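Local coordinates for protein COG3291: FOG: PKD repeat (PDB 1WMX) that probably binds cellulose or related beta-glucans, as the family 30 carbohydrate-binding module of the multidomain, probably cellulose-degrading protein CelJ from Clostridium thermocellum, at residues L9-F14 with L68-W73. Sequence-based numbering, arbitrary orientation.
With SO4 (sulfate ion), chain C.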
ATOM      1  N   LEU B   9      -3.750 -19.348 -20.620  1.00 38.20           N
ATOM      2  CA  LEU B   9      -3.991 -20.365 -19.604  1.00 37.71           C
ATOM      3  C   LEU B   9      -4.350 -19.683 -18.288  1.00 36.83           C
ATOM      4  O   LEU B   9      -3.996 -18.523 -18.065  1.00 35.32           O
ATOM      5  CB  LEU B   9      -2.744 -21.233 -19.395  1.00 38.92           C
ATOM      6  CG  LEU B   9      -2.356 -22.207 -20.510  1.00 41.72           C
ATOM      7  CD1 LEU B   9      -3.481 -23.214 -20.732  1.00 45.01           C
ATOM      8  CD2 LEU B   9      -2.083 -21.435 -21.788  1.00 44.31           C
ATOM      9  N   ASP B  10      -5.059 -20.402 -17.427  1.00 36.67           N
ATOM     10  CA  ASP B  10      -5.442 -19.869 -16.129  1.00 36.63           C
ATOM     11  C   ASP B  10      -4.209 -19.718 -15.249  1.00 36.77           C
ATOM     12  O   ASP B  10      -3.236 -20.461 -15.387  1.00 36.41           O
ATOM     13  CB  ASP B  10      -6.433 -20.801 -15.426  1.00 37.92           C
ATOM     14  CG  ASP B  10      -7.808 -20.765 -16.042  1.00 39.61           C
ATOM     15  OD1 ASP B  10      -8.687 -21.515 -15.560  1.00 41.71           O
ATOM     16  OD2 ASP B  10      -8.024 -19.991 -17.002  1.00 38.07           O
ATOM     17  N   VAL B  11      -4.253 -18.746 -14.349  1.00 35.83           N
ATOM     18  CA  VAL B  11      -3.150 -18.516 -13.426  1.00 35.52           C
ATOM     19  C   VAL B  11      -3.677 -18.963 -12.073  1.00 34.86           C
ATOM     20  O   VAL B  11      -4.513 -18.291 -11.467  1.00 34.87           O
ATOM     21  CB  VAL B  11      -2.743 -17.029 -13.383  1.00 35.86           C
ATOM     22  CG1 VAL B  11      -1.652 -16.814 -12.338  1.00 36.75           C
ATOM     23  CG2 VAL B  11      -2.235 -16.596 -14.754  1.00 34.98           C
ATOM     24  N   GLN B  12      -3.208 -20.042 -11.633  1.00 34.02           N
ATOM     25  CA  GLN B  12      -3.645 -20.635 -10.413  1.00 33.22           C
ATOM     26  C   GLN B  12      -2.877 -20.041  -9.219  1.00 32.75           C
ATOM     27  O   GLN B  12      -1.645 -19.994  -9.223  1.00 32.60           O
ATOM     28  CB  GLN B  12      -3.379 -22.033 -10.569  1.00 32.58           C
ATOM     29  CG  GLN B  12      -3.843 -22.758  -9.367  1.00 35.12           C
ATOM     30  CD  GLN B  12      -5.291 -23.195  -9.473  1.00 36.89           C
ATOM     31  OE1 GLN B  12      -5.716 -23.644 -10.542  1.00 39.17           O
ATOM     32  NE2 GLN B  12      -6.066 -23.090  -8.410  1.00 36.08           N
ATOM     33  N   ILE B  13      -3.594 -19.534  -8.207  1.00 32.96           N
ATOM     34  CA  ILE B  13      -2.954 -18.912  -7.063  1.00 30.39           C
ATOM     35  C   ILE B  13      -2.908 -19.894  -5.888  1.00 31.50           C
ATOM     36  O   ILE B  13      -1.912 -19.971  -5.166  1.00 32.28           O
ATOM     37  CB  ILE B  13      -3.685 -17.605  -6.671  1.00 30.75           C
ATOM     38  CG1 ILE B  13      -3.594 -16.615  -7.834  1.00 30.76           C
ATOM     39  CG2 ILE B  13      -3.047 -16.996  -5.425  1.00 29.31           C
ATOM     40  CD1 ILE B  13      -4.385 -15.337  -7.630  1.00 31.23           C
ATOM     41  N   PHE B  14      -3.990 -20.646  -5.704  1.00 30.79           N
ATOM     42  CA  PHE B  14      -4.057 -21.643  -4.646  1.00 31.02           C
ATOM     43  C   PHE B  14      -4.852 -22.832  -5.130  1.00 32.29           C
ATOM     44  O   PHE B  14      -5.894 -22.674  -5.766  1.00 30.41           O
ATOM     45  CB  PHE B  14      -4.755 -21.122  -3.392  1.00 28.45           C
ATOM     46  CG  PHE B  14      -5.110 -22.218  -2.418  1.00 28.97           C
ATOM     47  CD1 PHE B  14      -4.116 -22.893  -1.715  1.00 28.76           C
ATOM     48  CD2 PHE B  14      -6.433 -22.639  -2.268  1.00 28.63           C
ATOM     49  CE1 PHE B  14      -4.432 -23.977  -0.881  1.00 27.96           C
ATOM     50  CE2 PHE B  14      -6.757 -23.725  -1.437  1.00 28.64           C
ATOM     51  CZ  PHE B  14      -5.754 -24.391  -0.746  1.00 29.64           C
ATOM     52  N   LEU B  68      -0.307 -13.181  -1.399  1.00 26.52           N
ATOM     53  CA  LEU B  68      -0.148 -14.478  -2.051  1.00 25.60           C
ATOM     54  C   LEU B  68       0.490 -14.242  -3.422  1.00 24.55           C
ATOM     55  O   LEU B  68      -0.144 -13.718  -4.334  1.00 23.23           O
ATOM     56  CB  LEU B  68      -1.509 -15.158  -2.200  1.00 25.62           C
ATOM     57  CG  LEU B  68      -2.309 -15.373  -0.908  1.00 26.86           C
ATOM     58  CD1 LEU B  68      -3.684 -15.908  -1.248  1.00 25.79           C
ATOM     59  CD2 LEU B  68      -1.564 -16.328   0.025  1.00 25.88           C
ATOM     60  N   THR B  69       1.750 -14.633  -3.565  1.00 25.29           N
ATOM     61  CA  THR B  69       2.467 -14.422  -4.810  1.00 26.11           C
ATOM     62  C   THR B  69       1.956 -15.272  -5.974  1.00 26.76           C
ATOM     63  O   THR B  69       1.432 -16.374  -5.782  1.00 27.08           O
ATOM     64  CB  THR B  69       3.975 -14.702  -4.637  1.00 25.21           C
ATOM     65  OG1 THR B  69       4.159 -16.075  -4.295  1.00 27.44           O
ATOM     66  CG2 THR B  69       4.572 -13.843  -3.524  1.00 24.41           C
ATOM     67  N   LEU B  70       2.123 -14.742  -7.186  1.00 29.17           N
ATOM     68  CA  LEU B  70       1.714 -15.430  -8.403  1.00 28.53           C
ATOM     69  C   LEU B  70       2.926 -16.133  -8.989  1.00 30.18           C
ATOM     70  O   LEU B  70       2.799 -17.161  -9.637  1.00 30.11           O
ATOM     71  CB  LEU B  70       1.167 -14.428  -9.427  1.00 28.45           C
ATOM     72  CG  LEU B  70      -0.257 -13.893  -9.250  1.00 27.01           C
ATOM     73  CD1 LEU B  70      -0.478 -13.380  -7.848  1.00 26.71           C
ATOM     74  CD2 LEU B  70      -0.488 -12.788 -10.270  1.00 29.32           C
ATOM     75  N   ARG B  71       4.101 -15.555  -8.756  1.00 31.25           N
ATOM     76  CA  ARG B  71       5.359 -16.098  -9.262  1.00 31.67           C
ATOM     77  C   ARG B  71       6.503 -15.990  -8.256  1.00 31.01           C
ATOM     78  O   ARG B  71       7.605 -15.562  -8.605  1.00 29.68           O
ATOM     79  CB  ARG B  71       5.751 -15.384 -10.559  1.00 33.87           C
ATOM     80  CG  ARG B  71       4.896 -15.754 -11.771  1.00 35.46           C
ATOM     81  CD  ARG B  71       5.206 -17.166 -12.238  1.00 36.35           C
ATOM     82  NE  ARG B  71       4.502 -17.534 -13.463  1.00 38.27           N
ATOM     83  CZ  ARG B  71       3.254 -17.989 -13.513  1.00 38.41           C
ATOM     84  NH1 ARG B  71       2.549 -18.142 -12.403  1.00 38.07           N
ATOM     85  NH2 ARG B  71       2.712 -18.300 -14.683  1.00 39.25           N
ATOM     86  N   GLY B  72       6.227 -16.368  -7.010  1.00 30.56           N
ATOM     87  CA  GLY B  72       7.237 -16.335  -5.967  1.00 30.09           C
ATOM     88  C   GLY B  72       7.930 -15.000  -5.801  1.00 30.53           C
ATOM     89  O   GLY B  72       9.141 -14.967  -5.561  1.00 29.94           O
ATOM     90  N   TRP B  73       7.159 -13.917  -5.941  1.00 29.62           N
ATOM     91  CA  TRP B  73       7.626 -12.531  -5.822  1.00 29.66           C
ATOM     92  C   TRP B  73       8.077 -11.845  -7.127  1.00 29.78           C
ATOM     93  O   TRP B  73       8.279 -10.631  -7.163  1.00 28.00           O
ATOM     94  CB  TRP B  73       8.708 -12.409  -4.739  1.00 28.14           C
ATOM     95  CG  TRP B  73       8.177 -12.699  -3.353  1.00 26.44           C
ATOM     96  CD1 TRP B  73       8.483 -13.776  -2.556  1.00 25.11           C
ATOM     97  CD2 TRP B  73       7.223 -11.920  -2.617  1.00 25.50           C
ATOM     98  NE1 TRP B  73       7.781 -13.711  -1.376  1.00 24.95           N
ATOM     99  CE2 TRP B  73       6.998 -12.582  -1.387  1.00 25.76           C
ATOM    100  CE3 TRP B  73       6.532 -10.728  -2.879  1.00 24.95           C
ATOM    101  CZ2 TRP B  73       6.111 -12.092  -0.419  1.00 27.13           C
ATOM    102  CZ3 TRP B  73       5.648 -10.241  -1.915  1.00 25.50           C
ATOM    103  CH2 TRP B  73       5.447 -10.923  -0.703  1.00 25.14           C
TER
HETATM  104  S   SO4 C 300       0.310 -21.182 -12.800  1.00 45.46           S
HETATM  105  O1  SO4 C 300       0.385 -20.268 -11.644  1.00 45.39           O
HETATM  106  O2  SO4 C 300      -1.083 -21.639 -12.972  1.00 45.10           O
HETATM  107  O3  SO4 C 300       1.184 -22.348 -12.576  1.00 46.22           O
HETATM  108  O4  SO4 C 300       0.750 -20.465 -14.012  1.00 48.24           O
HETATM  109  O   HOH W   1       0.435 -18.760  -6.379  1.00 24.17           O
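Ile13 and Leu70 bring the two backbones to 6.0 Å between their CA atoms, yet no direct hydrogen bond joins 9-14 to 68-73: strand 11-14 and the end of strand 64-69, with the loop after it, come from opposing sheets and meet through side chains. Ile13 carries much of the contact with its two branches. With CG2 anti to the backbone N (chi1 -62° for CG1), that methyl rests 4.0 Å from Leu68 CB, the two side chains crossing at about a right angle, while Ile13 CD1 lies 4.4 Å from Leu70 CD1. Val11 CG1 packs more loosely against Leu70 CG. Water bridges the backbones, donating to Ile13 O and, at 2.7 Å, to Thr69 O. At the exposed border Arg71 folds back, bent at chi2 (-72°), and its NH1 donates to Leu70 O at 2.9 Å from above the carbonyl plane. Arg71 NH1 also donates to O1 of a sulfate, probably from the crystallisation liquor, and Arg71 NH2 to sulfate O4 at 3.0 Å; the backbone N of Gln12 donates to sulfate O2 almost straight (171°), so the anion spans both segments. Leu158 lies against Ile13 and Leu51 against Leu68. Aliphatic side chains meeting between two facing antiparallel sheets form the core of a beta-sandwich, the fold of this carbohydrate-binding module.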